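Local coordinates for protein gamma-glutamyl-gamma-aminobutyraldehyde dehydrogenase (Burkholderia cenocepacia, PDB 4LIH) that probably oxidises gamma-glutamyl-gamma-aminobutyraldehyde and related aldehydes to the corresponding carboxylic acids, with NAD(P)+ as electron acceptor, at residues Glu274-Pro280 with Tyr432-Ala437; Ser313-Val317 with Ile426-Thr430; Thr392-Pro398 with Pro410-Ile415; Gly467-Phe473 with Asp484-His488. Numbering follows the deposited sequence.

Followed from the N terminus, the chain first opens contact 1 at 274-280, the connection leading from strand 270-274 of one sheet into strand 280-283 of another. Contact 2 opens at 313-317, on a neighbouring strand of that second sheet. Contact 3 opens at 392-398 and closes at 410-415, so it nests inside contact 2, which closes at 426-430; contact 1, enclosing both, closes at 432-437. Leu315 bonds by its backbone to Ser413 and Ile415, joining contacts 2 and 3, while Lys278 O receives Arg314 NE, joining 1 and 2. Contact 4 follows in series, closing a short loop between 467-473 and 484-488, yet touches contact 1 where Phe473 and Asp484 meet Glu274.

Contact 1: residues Glu274-Pro280 with Tyr432-Ala437; sequences ELGGKSP and YGLAAA
Ala437 N donates to Pro280 O at 2.9 Å (N-H...O 148°), a backbone bond where strands 280-283 and 435-439 begin to run as parallel neighbours in one sheet. Leading into that pair, 274-280 is the ELGGK-type connection of aldehyde dehydrogenases, and its Glu274 is the predicted active-site residue. One water bridges the segments, accepting from Lys278 N at 3.1 Å and Leu434 N at 3.0 Å and lying 3.0 Å from Ser279 OG. Ser279 OG (chi1 m) is also 3.2 Å from Ala435 O, a weak hydrogen bond at most.

The CA register is Gly277 to Tyr432 and Pro280 to Ala436, both 5.1 Å, and the end-to-end directions differ by 54°. Gly276 (phi/psi -85/-175) and Gly277 (-157/171) are extended, and Gly277 CA lies 4.0 Å from the centroid of the Tyr432 ring (chi1 m), 25° off the ring normal, a CH-pi contact over its face. An ideal CB on Gly277 would come 3.4 Å from Leu434 CB, a tight fit. Lys278 turns its amine away to Ile402 O and Glu405 O. Ala436 CA makes a CA-H...O contact with Pro280 O at 3.3 Å, and Pro280 CG packs 3.9 Å from Ala436 CB. Leu434 (chi1 t, chi2 p) packs CD2 at 3.8 Å from Leu275 O. Glu274 (chi1 m, chi2 m) accepts weakly from Asp484 N; Glu274 OE2 stops 4.2 Å from Leu434 CD1.

Contact 2: residues Ser313-Val317 with Ile426-Thr430; sequences SRLLV and IANDT
This is a strand-to-helix contact in which one arginine grips the last turn of a helix, on a face of the sheet that holds strands 280-283, 314-318 and 411-417. Residues 314-317 are extended, so Arg314 and Leu316 point toward 426-430 while Leu315 and Val317 face helix 319-333. The nearest CA pair, Leu316 and Ala427, is 8.0 Å apart, a spacing set by side chains; 218 Å² is buried in all.

Arg314 (chi1 m, chi2 t, chi3 m) presents the edge of its guanidinium to two successive carbonyls: NH1 donates to Ile426 O and NH2 to Ala427 O, each at 2.8 Å and 161°. Ile426 O also takes Asp429 N at 3.1 Å, before the chain leaves the helix through an inverse gamma turn centred on Asp429. Arg314 NE goes to Lys278 O, so the same group ties the helix end to the neighbouring connection. Beside it, Leu316 CD2 packs 3.9 Å from Ile426 CG2 and 4.3 Å from Ala427 CB. Helix 420-428 leaves strand 411-417 and passes over strands 314-318 and 280-283 to reach strand 435-439, a beta-alpha-beta crossover of an open alpha/beta sheet.

Contact 3: residues Thr392-Pro398 with Pro410-Ile415; sequences TVFEVKP and PVLSVI
Val414, lying against Val393, forms the apolar centre: Val393 CG1 is 3.5 Å from Val414 CG2 and 4.2 Å from Leu412 CD2, all three at chi1 t. Helix 319-333 packs on Leu412 and Val414. Across the sheet, Thr392, Phe394, Val411 and Ser413 point the other way; the Phe394 ring (chi1 m) offers its edge, CD2, to Val411 CG1 at 4.0 Å, and helix 401-404 packs against Phe394 and Ser413. Farther along, Val396 CG2 lies 3.6 Å from Ser413 CB and 4.3 Å from Ile415 CG1, and Pro398 CD meets Ile415 CG2 at 4.0 Å.

The backbones form a parallel ladder pairing Thr392-Val411, Val393-Leu412, Phe394-Ser413 and Glu395-Val414, with CA spacings of 4.6 to 5.2 Å; the short strand axes approach to 4.7 Å and cross at -22°. Bonds alternate: Thr392 N to Pro410 O (3.0 Å), Leu412 N to Thr392 O (2.9 Å), Phe394 N to Leu412 O (2.9 Å), Val414 N to Phe394 O (2.7 Å) and Val396 N to Val414 O (2.9 Å). At the polar edge, Glu395 makes salt bridges with Arg372 and Lys322. Strand 388-395, helix 401-404 and strand 411-417 make a beta-alpha-beta unit with parallel neighbouring strands, set in a mixed sheet.

Contact 4: residues Gly467-Phe473 with Asp484-His488; sequences GDMNFPF and DKSLH
Lys485 has the largest buried area here, 119 Å², and its side chain threads between Met469 and Phe473. It sits at phi/psi 64/162, followed by Ser486 at 72/170, and with chi1 m, chi2 t, chi3 m, chi4 t its amine donates from NZ to Asp468 O at 2.8 Å; Lys485 CE lies 3.2 Å from Phe471 O.

Met469 (chi1 t, chi2 p, chi3 p) curls its sulfur onto the lysine side chain, SD 3.6 Å from Lys485 CB. It occupies the type I turn from Asp468 to Phe471, held by an Asx turn in which Asp468 OD1 accepts Asn470 N at 2.9 Å.

Phe473 pairs with Asp484 in a single antiparallel hydrogen-bonded bridge, CA atoms 5.1 Å apart: Asp484 N donates to Phe473 O at 2.9 Å (157°), while Phe473 N to Asp484 O, also 2.9 Å, is weak at 124°. The Phe473 ring stands edge-to-face with Trp184, its side chain about 3 Å (nearest atoms) from that of Glu274, the predicted active-site residue. Asp484 OD2 forms a salt bridge with Lys185. Pro472 O bonds Ser498 of a second subunit. The lysine amine is thus satisfied by a main-chain carbonyl, with its methylenes packed by Met469 and Phe473.

Contact 1: residues Glu274-Pro280 with Tyr432-Ala437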
loop_
_atom_site.group_PDB
_atom_site.type_symbol
_atom_site.label_atom_id
_atom_site.label_comp_id
_atom_site.label_asym_id
_atom_site.label_seq_id
_atom_site.Cartn_x
_atom_site.Cartn_y
_atom_site.Cartn_z
ATOM N N GLU A 274 24.894 5.675 -5.452
ATOM C CA GLU A 274 25.040 5.748 -3.998
ATOM C C GLU A 274 26.475 6.253 -3.841
ATOM O O GLU A 274 27.425 5.641 -4.348
ATOM C CB GLU A 274 24.880 4.348 -3.359
ATOM C CG GLU A 274 23.490 3.726 -3.368
ATOM C CD GLU A 274 22.587 4.147 -2.222
ATOM O OE1 GLU A 274 21.376 3.968 -2.333
ATOM O OE2 GLU A 274 23.079 4.643 -1.199
ATOM N N LEU A 275 26.641 7.408 -3.204
ATOM C CA LEU A 275 27.921 8.123 -3.222
ATOM C C LEU A 275 28.368 8.332 -1.779
ATOM O O LEU A 275 27.863 7.635 -0.894
ATOM C CB LEU A 275 27.770 9.418 -4.004
ATOM C CG LEU A 275 27.200 9.260 -5.425
ATOM C CD1 LEU A 275 26.960 10.632 -6.073
ATOM C CD2 LEU A 275 28.168 8.420 -6.254
ATOM N N GLY A 276 29.258 9.289 -1.558
ATOM C CA GLY A 276 29.886 9.498 -0.254
ATOM C C GLY A 276 29.058 10.368 0.690
ATOM O O GLY A 276 27.909 10.756 0.372
ATOM N N GLY A 277 29.645 10.670 1.837
ATOM C CA GLY A 277 28.948 11.416 2.889
ATOM C C GLY A 277 29.920 12.120 3.813
ATOM O O GLY A 277 31.126 11.932 3.683
ATOM N N LYS A 278 29.368 12.980 4.681
ATOM C CA LYS A 278 30.106 13.600 5.778
ATOM C C LYS A 278 29.061 13.708 6.874
ATOM O O LYS A 278 28.689 14.794 7.281
ATOM C CB LYS A 278 30.684 14.965 5.427
ATOM C CG LYS A 278 31.711 15.450 6.433
ATOM C CD LYS A 278 33.059 14.770 6.210
ATOM C CE LYS A 278 34.002 14.796 7.399
ATOM N NZ LYS A 278 35.367 14.310 7.019
ATOM N N SER A 279 28.609 12.522 7.289
ATOM C CA SER A 279 27.394 12.377 8.091
ATOM C C SER A 279 27.609 12.907 9.515
ATOM O O SER A 279 28.562 12.516 10.166
ATOM C CB SER A 279 26.985 10.907 8.175
ATOM O OG SER A 279 26.703 10.410 6.883
ATOM N N PRO A 280 26.688 13.728 10.015
ATOM C CA PRO A 280 26.822 14.281 11.377
ATOM C C PRO A 280 26.098 13.433 12.426
ATOM O O PRO A 280 25.026 12.884 12.156
ATOM C CB PRO A 280 26.156 15.633 11.233
ATOM C CG PRO A 280 24.999 15.294 10.317
ATOM C CD PRO A 280 25.672 14.470 9.246
ATOM N N TYR A 432 26.628 16.919 1.079
ATOM C CA TYR A 432 26.282 15.524 1.308
ATOM C C TYR A 432 24.929 15.382 2.048
ATOM O O TYR A 432 24.391 16.373 2.582
ATOM C CB TYR A 432 27.392 14.861 2.100
ATOM C CG TYR A 432 28.677 14.720 1.332
ATOM C CD1 TYR A 432 28.714 13.981 0.156
ATOM C CD2 TYR A 432 29.837 15.322 1.766
ATOM C CE1 TYR A 432 29.891 13.815 -0.548
ATOM C CE2 TYR A 432 31.041 15.147 1.063
ATOM C CZ TYR A 432 31.070 14.401 -0.066
ATOM O OH TYR A 432 32.299 14.248 -0.736
ATOM N N GLY A 433 24.395 14.166 2.074
ATOM C CA GLY A 433 23.132 13.900 2.752
ATOM C C GLY A 433 22.814 12.428 2.851
ATOM O O GLY A 433 21.683 12.010 2.568
ATOM N N LEU A 434 23.814 11.631 3.191
ATOM C CA LEU A 434 23.609 10.182 3.232
ATOM C C LEU A 434 22.941 9.722 4.541
ATOM O O LEU A 434 22.044 8.870 4.535
ATOM C CB LEU A 434 24.927 9.441 2.956
ATOM C CG LEU A 434 24.773 7.934 2.691
ATOM C CD1 LEU A 434 23.769 7.757 1.546
ATOM C CD2 LEU A 434 26.093 7.188 2.402
ATOM N N ALA A 435 23.359 10.313 5.660
ATOM C CA ALA A 435 22.859 9.901 6.926
ATOM C C ALA A 435 23.162 10.954 7.951
ATOM O O ALA A 435 23.957 11.902 7.700
ATOM C CB ALA A 435 23.453 8.559 7.308
ATOM N N ALA A 436 22.496 10.786 9.090
ATOM C CA ALA A 436 22.664 11.650 10.237
ATOM C C ALA A 436 22.174 10.933 11.490
ATOM O O ALA A 436 21.445 9.930 11.435
ATOM C CB ALA A 436 21.878 12.933 9.996
ATOM N N ALA A 437 22.552 11.454 12.644
ATOM C CA ALA A 437 21.993 10.934 13.910
ATOM C C ALA A 437 21.834 11.986 14.980
ATOM O O ALA A 437 22.505 13.023 14.920
ATOM C CB ALA A 437 22.879 9.828 14.414
HETATM O O HOH W 1 26.370 12.391 4.656
#

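Contact 2: residues Ser313-Val317 with Ile426-Thr430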
loop_
_atom_site.group_PDB
_atom_site.type_symbol
_atom_site.label_atom_id
_atom_site.label_comp_id
_atom_site.label_asym_id
_atom_site.label_seq_id
_atom_site.Cartn_x
_atom_site.Cartn_y
_atom_site.Cartn_z
ATOM N N SER A 313 31.365 10.950 10.647
ATOM C CA SER A 313 32.695 11.580 10.586
ATOM C C SER A 313 32.701 12.971 11.175
ATOM O O SER A 313 33.769 13.571 11.340
ATOM C CB SER A 313 33.177 11.636 9.144
ATOM O OG SER A 313 32.177 12.192 8.322
ATOM N N ARG A 314 31.509 13.509 11.475
ATOM C CA ARG A 314 31.419 14.766 12.215
ATOM C C ARG A 314 30.615 14.422 13.462
ATOM O O ARG A 314 29.432 14.057 13.347
ATOM C CB ARG A 314 30.720 15.900 11.428
ATOM C CG ARG A 314 31.421 16.289 10.183
ATOM C CD ARG A 314 30.784 17.436 9.422
ATOM N NE ARG A 314 29.512 17.100 8.844
ATOM C CZ ARG A 314 28.444 17.914 8.737
ATOM N NH1 ARG A 314 28.442 19.153 9.190
ATOM N NH2 ARG A 314 27.344 17.463 8.156
ATOM N N LEU A 315 31.286 14.438 14.616
ATOM C CA LEU A 315 30.622 14.314 15.918
ATOM C C LEU A 315 30.388 15.694 16.483
ATOM O O LEU A 315 31.322 16.407 16.846
ATOM C CB LEU A 315 31.463 13.494 16.890
ATOM C CG LEU A 315 30.770 13.329 18.241
ATOM C CD1 LEU A 315 29.805 12.167 18.184
ATOM C CD2 LEU A 315 31.758 13.194 19.390
ATOM N N LEU A 316 29.120 16.073 16.520
ATOM C CA LEU A 316 28.691 17.345 17.036
ATOM C C LEU A 316 28.250 17.097 18.476
ATOM O O LEU A 316 27.313 16.313 18.715
ATOM C CB LEU A 316 27.509 17.862 16.242
ATOM C CG LEU A 316 27.760 18.618 14.945
ATOM C CD1 LEU A 316 28.657 17.874 13.996
ATOM C CD2 LEU A 316 26.458 18.987 14.226
ATOM N N VAL A 317 28.898 17.765 19.418
ATOM C CA VAL A 317 28.655 17.529 20.837
ATOM C C VAL A 317 28.405 18.834 21.579
ATOM O O VAL A 317 29.093 19.811 21.374
ATOM C CB VAL A 317 29.832 16.771 21.471
ATOM C CG1 VAL A 317 31.126 17.531 21.327
ATOM C CG2 VAL A 317 29.548 16.440 22.924
ATOM N N ILE A 426 24.666 23.281 11.429
ATOM C CA ILE A 426 25.970 22.681 11.082
ATOM C C ILE A 426 25.777 21.313 10.377
ATOM O O ILE A 426 26.398 21.032 9.352
ATOM C CB ILE A 426 26.860 22.535 12.350
ATOM C CG1 ILE A 426 27.232 23.929 12.909
ATOM C CG2 ILE A 426 28.113 21.716 12.040
ATOM C CD1 ILE A 426 27.857 23.855 14.295
ATOM N N ALA A 427 24.879 20.492 10.924
ATOM C CA ALA A 427 24.618 19.167 10.379
ATOM C C ALA A 427 24.236 19.296 8.912
ATOM O O ALA A 427 24.823 18.615 8.079
ATOM C CB ALA A 427 23.520 18.477 11.149
ATOM N N ASN A 428 23.331 20.220 8.598
ATOM C CA ASN A 428 22.811 20.300 7.231
ATOM C C ASN A 428 23.701 21.115 6.293
ATOM O O ASN A 428 23.401 21.210 5.115
ATOM C CB ASN A 428 21.420 20.918 7.221
ATOM C CG ASN A 428 20.355 19.978 7.747
ATOM O OD1 ASN A 428 20.465 18.764 7.623
ATOM N ND2 ASN A 428 19.283 20.554 8.290
ATOM N N ASP A 429 24.740 21.754 6.823
ATOM C CA ASP A 429 25.592 22.663 6.021
ATOM C C ASP A 429 26.648 21.828 5.320
ATOM O O ASP A 429 27.823 21.811 5.714
ATOM C CB ASP A 429 26.263 23.711 6.884
ATOM C CG ASP A 429 27.001 24.799 6.074
ATOM O OD1 ASP A 429 26.805 24.954 4.835
ATOM O OD2 ASP A 429 27.769 25.528 6.732
ATOM N N THR A 430 26.212 21.142 4.284
ATOM C CA THR A 430 27.053 20.235 3.545
ATOM C C THR A 430 26.354 19.908 2.222
ATOM O O THR A 430 25.122 19.938 2.154
ATOM C CB THR A 430 27.358 18.952 4.359
ATOM O OG1 THR A 430 28.160 18.084 3.583
ATOM C CG2 THR A 430 26.108 18.229 4.771
#

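Contact 3: residues Thr392-Pro398 with Pro410-Ile415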
loop_
_atom_site.group_PDB
_atom_site.type_symbol
_atom_site.label_atom_id
_atom_site.label_comp_id
_atom_site.label_asym_id
_atom_site.label_seq_id
_atom_site.Cartn_x
_atom_site.Cartn_y
_atom_site.Cartn_z
ATOM N N THR A 392 41.816 8.012 14.791
ATOM C CA THR A 392 42.298 9.375 14.997
ATOM C C THR A 392 41.142 10.329 15.232
ATOM O O THR A 392 40.162 10.295 14.497
ATOM C CB THR A 392 43.089 9.813 13.764
ATOM O OG1 THR A 392 44.232 8.938 13.597
ATOM C CG2 THR A 392 43.562 11.230 13.862
ATOM N N VAL A 393 41.270 11.182 16.245
ATOM C CA VAL A 393 40.241 12.154 16.567
ATOM C C VAL A 393 40.857 13.531 16.635
ATOM O O VAL A 393 41.891 13.699 17.274
ATOM C CB VAL A 393 39.587 11.828 17.934
ATOM C CG1 VAL A 393 38.497 12.816 18.276
ATOM C CG2 VAL A 393 39.022 10.415 17.944
ATOM N N PHE A 394 40.227 14.494 15.960
ATOM C CA PHE A 394 40.501 15.928 16.129
ATOM C C PHE A 394 39.300 16.722 16.650
ATOM O O PHE A 394 38.141 16.419 16.359
ATOM C CB PHE A 394 40.836 16.567 14.796
ATOM C CG PHE A 394 42.151 16.115 14.221
ATOM C CD1 PHE A 394 43.325 16.726 14.628
ATOM C CD2 PHE A 394 42.207 15.107 13.290
ATOM C CE1 PHE A 394 44.528 16.344 14.086
ATOM C CE2 PHE A 394 43.417 14.683 12.757
ATOM C CZ PHE A 394 44.587 15.297 13.169
ATOM N N GLU A 395 39.614 17.802 17.353
ATOM C CA GLU A 395 38.605 18.808 17.714
ATOM C C GLU A 395 38.783 19.950 16.723
ATOM O O GLU A 395 39.874 20.486 16.603
ATOM C CB GLU A 395 38.787 19.252 19.173
ATOM C CG GLU A 395 37.660 20.149 19.626
ATOM C CD GLU A 395 37.659 20.429 21.099
ATOM O OE1 GLU A 395 38.490 19.873 21.838
ATOM O OE2 GLU A 395 36.826 21.251 21.486
ATOM N N VAL A 396 37.742 20.277 15.971
ATOM C CA VAL A 396 37.851 21.285 14.889
ATOM C C VAL A 396 36.636 22.161 14.880
ATOM O O VAL A 396 35.580 21.830 15.477
ATOM C CB VAL A 396 38.025 20.667 13.445
ATOM C CG1 VAL A 396 39.439 20.112 13.223
ATOM C CG2 VAL A 396 36.975 19.610 13.135
ATOM N N LYS A 397 36.778 23.303 14.218
ATOM C CA LYS A 397 35.648 24.116 13.818
ATOM C C LYS A 397 34.924 23.451 12.649
ATOM O O LYS A 397 35.489 22.662 11.888
ATOM C CB LYS A 397 36.120 25.497 13.331
ATOM C CG LYS A 397 36.745 26.420 14.347
ATOM C CD LYS A 397 37.069 27.697 13.591
ATOM C CE LYS A 397 37.799 28.739 14.412
ATOM N NZ LYS A 397 38.050 29.857 13.469
ATOM N N PRO A 398 33.656 23.805 12.466
ATOM C CA PRO A 398 32.917 23.118 11.428
ATOM C C PRO A 398 33.317 23.416 10.009
ATOM O O PRO A 398 32.938 22.655 9.131
ATOM C CB PRO A 398 31.478 23.520 11.701
ATOM C CG PRO A 398 31.545 24.743 12.497
ATOM C CD PRO A 398 32.796 24.646 13.300
ATOM N N PRO A 410 39.726 6.442 9.176
ATOM C CA PRO A 410 39.304 6.465 10.563
ATOM C C PRO A 410 39.695 7.755 11.245
ATOM O O PRO A 410 40.501 7.749 12.162
ATOM C CB PRO A 410 40.026 5.255 11.165
ATOM C CG PRO A 410 41.287 5.201 10.408
ATOM C CD PRO A 410 40.972 5.655 9.006
ATOM N N VAL A 411 39.150 8.858 10.733
ATOM C CA VAL A 411 39.477 10.194 11.200
ATOM C C VAL A 411 38.177 10.951 11.489
ATOM O O VAL A 411 37.404 11.286 10.559
ATOM C CB VAL A 411 40.262 11.015 10.178
ATOM C CG1 VAL A 411 40.660 12.359 10.802
ATOM C CG2 VAL A 411 41.506 10.278 9.698
ATOM N N LEU A 412 37.991 11.254 12.765
ATOM C CA LEU A 412 36.821 11.897 13.284
ATOM C C LEU A 412 37.062 13.375 13.541
ATOM O O LEU A 412 38.108 13.771 14.127
ATOM C CB LEU A 412 36.419 11.246 14.606
ATOM C CG LEU A 412 35.113 11.792 15.247
ATOM C CD1 LEU A 412 33.871 11.445 14.430
ATOM C CD2 LEU A 412 34.936 11.245 16.633
ATOM N N SER A 413 36.070 14.185 13.161
ATOM C CA SER A 413 36.027 15.621 13.429
ATOM C C SER A 413 34.998 15.872 14.529
ATOM O O SER A 413 33.791 15.657 14.331
ATOM C CB SER A 413 35.648 16.410 12.160
ATOM O OG SER A 413 36.698 16.407 11.217
ATOM N N VAL A 414 35.482 16.298 15.696
ATOM C CA VAL A 414 34.654 16.653 16.822
ATOM C C VAL A 414 34.379 18.167 16.809
ATOM O O VAL A 414 35.307 18.992 16.837
ATOM C CB VAL A 414 35.305 16.270 18.173
ATOM C CG1 VAL A 414 34.414 16.689 19.322
ATOM C CG2 VAL A 414 35.544 14.776 18.252
ATOM N N ILE A 415 33.091 18.516 16.804
ATOM C CA ILE A 415 32.633 19.912 16.631
ATOM C C ILE A 415 31.729 20.240 17.792
ATOM O O ILE A 415 30.813 19.489 18.071
ATOM C CB ILE A 415 31.847 20.096 15.297
ATOM C CG1 ILE A 415 32.773 19.778 14.123
ATOM C CG2 ILE A 415 31.211 21.503 15.228
ATOM C CD1 ILE A 415 32.115 19.559 12.773
#

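Contact 4: residues Gly467-Phe473 with Asp484-His488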
loop_
_atom_site.group_PDB
_atom_site.type_symbol
_atom_site.label_atom_id
_atom_site.label_comp_id
_atom_site.label_asym_id
_atom_site.label_seq_id
_atom_site.Cartn_x
_atom_site.Cartn_y
_atom_site.Cartn_z
ATOM N N GLY A 467 20.867 -3.879 10.433
ATOM C CA GLY A 467 21.005 -4.068 8.989
ATOM C C GLY A 467 19.694 -4.337 8.288
ATOM O O GLY A 467 19.694 -4.957 7.215
ATOM N N ASP A 468 18.593 -3.829 8.849
ATOM C CA ASP A 468 17.293 -4.271 8.449
ATOM C C ASP A 468 17.017 -3.858 7.003
ATOM O O ASP A 468 17.237 -2.703 6.600
ATOM C CB ASP A 468 16.248 -3.711 9.399
ATOM C CG ASP A 468 14.964 -4.488 9.366
ATOM O OD1 ASP A 468 14.195 -4.377 8.392
ATOM O OD2 ASP A 468 14.738 -5.238 10.316
ATOM N N MET A 469 16.538 -4.814 6.227
ATOM C CA MET A 469 16.204 -4.597 4.818
ATOM C C MET A 469 14.972 -3.746 4.614
ATOM O O MET A 469 14.708 -3.288 3.488
ATOM C CB MET A 469 16.057 -6.028 4.139
ATOM C CG MET A 469 16.411 -6.143 2.653
ATOM S SD MET A 469 17.982 -5.383 2.199
ATOM C CE MET A 469 19.136 -5.951 3.379
ATOM N N ASN A 470 14.182 -3.489 5.646
ATOM C CA ASN A 470 13.020 -2.585 5.488
ATOM C C ASN A 470 13.322 -1.086 5.333
ATOM O O ASN A 470 12.416 -0.280 5.017
ATOM C CB ASN A 470 12.026 -2.791 6.621
ATOM C CG ASN A 470 11.236 -4.088 6.465
ATOM O OD1 ASN A 470 10.228 -4.123 5.764
ATOM N ND2 ASN A 470 11.617 -5.096 7.215
ATOM N N PHE A 471 14.575 -0.680 5.543
ATOM C CA PHE A 471 14.856 0.756 5.585
ATOM C C PHE A 471 15.595 1.177 4.320
ATOM O O PHE A 471 16.783 0.917 4.229
ATOM C CB PHE A 471 15.708 1.059 6.832
ATOM C CG PHE A 471 15.007 0.821 8.136
ATOM C CD1 PHE A 471 13.841 1.474 8.438
ATOM C CD2 PHE A 471 15.522 -0.110 9.052
ATOM C CE1 PHE A 471 13.213 1.259 9.652
ATOM C CE2 PHE A 471 14.908 -0.315 10.261
ATOM C CZ PHE A 471 13.759 0.384 10.583
ATOM N N PRO A 472 14.902 1.855 3.359
ATOM C CA PRO A 472 15.655 2.360 2.194
ATOM C C PRO A 472 16.806 3.245 2.648
ATOM O O PRO A 472 16.688 3.870 3.679
ATOM C CB PRO A 472 14.613 3.192 1.441
ATOM C CG PRO A 472 13.567 3.568 2.465
ATOM C CD PRO A 472 13.530 2.438 3.426
ATOM N N PHE A 473 17.878 3.253 1.863
ATOM C CA PHE A 473 19.187 3.742 2.222
ATOM C C PHE A 473 19.761 4.458 0.993
ATOM O O PHE A 473 19.813 3.895 -0.089
ATOM C CB PHE A 473 20.050 2.533 2.620
ATOM C CG PHE A 473 21.469 2.855 2.876
ATOM C CD1 PHE A 473 22.311 3.184 1.836
ATOM C CD2 PHE A 473 21.930 2.912 4.164
ATOM C CE1 PHE A 473 23.625 3.519 2.075
ATOM C CE2 PHE A 473 23.264 3.251 4.424
ATOM C CZ PHE A 473 24.104 3.540 3.376
ATOM N N ASP A 484 18.892 1.861 -1.927
ATOM C CA ASP A 484 19.132 0.462 -1.697
ATOM C C ASP A 484 18.384 -0.051 -0.463
ATOM O O ASP A 484 17.960 0.752 0.401
ATOM C CB ASP A 484 20.647 0.226 -1.577
ATOM C CG ASP A 484 21.409 0.307 -2.931
ATOM O OD1 ASP A 484 20.841 0.413 -4.040
ATOM O OD2 ASP A 484 22.672 0.259 -2.871
ATOM N N LYS A 485 18.183 -1.389 -0.405
ATOM C CA LYS A 485 17.329 -2.018 0.593
ATOM C C LYS A 485 15.844 -1.576 0.436
ATOM O O LYS A 485 15.544 -0.555 -0.222
ATOM C CB LYS A 485 17.824 -1.752 2.031
ATOM C CG LYS A 485 19.320 -1.987 2.278
ATOM C CD LYS A 485 19.637 -2.196 3.769
ATOM C CE LYS A 485 19.363 -0.978 4.619
ATOM N NZ LYS A 485 19.609 -1.283 6.040
ATOM N N SER A 486 14.942 -2.350 1.026
ATOM C CA SER A 486 13.502 -2.122 1.072
ATOM C C SER A 486 12.921 -2.371 -0.288
ATOM O O SER A 486 13.666 -2.527 -1.273
ATOM C CB SER A 486 13.158 -0.692 1.498
ATOM O OG SER A 486 13.190 0.210 0.415
ATOM N N LEU A 487 11.601 -2.396 -0.343
ATOM C CA LEU A 487 10.893 -2.629 -1.605
ATOM C C LEU A 487 11.177 -1.522 -2.599
ATOM O O LEU A 487 11.130 -1.758 -3.796
ATOM C CB LEU A 487 9.388 -2.762 -1.408
ATOM C CG LEU A 487 8.975 -3.983 -0.587
ATOM C CD1 LEU A 487 7.474 -3.854 -0.349
ATOM C CD2 LEU A 487 9.296 -5.248 -1.317
ATOM N N HIS A 488 11.510 -0.340 -2.079
ATOM C CA HIS A 488 11.844 0.838 -2.882
ATOM C C HIS A 488 13.089 0.612 -3.730
ATOM O O HIS A 488 13.261 1.271 -4.709
ATOM C CB HIS A 488 12.086 2.053 -1.972
ATOM C CG HIS A 488 10.861 2.461 -1.222
ATOM N ND1 HIS A 488 9.786 3.048 -1.836
ATOM C CD2 HIS A 488 10.486 2.242 0.056
ATOM C CE1 HIS A 488 8.814 3.215 -0.955
ATOM N NE2 HIS A 488 9.207 2.710 0.194
#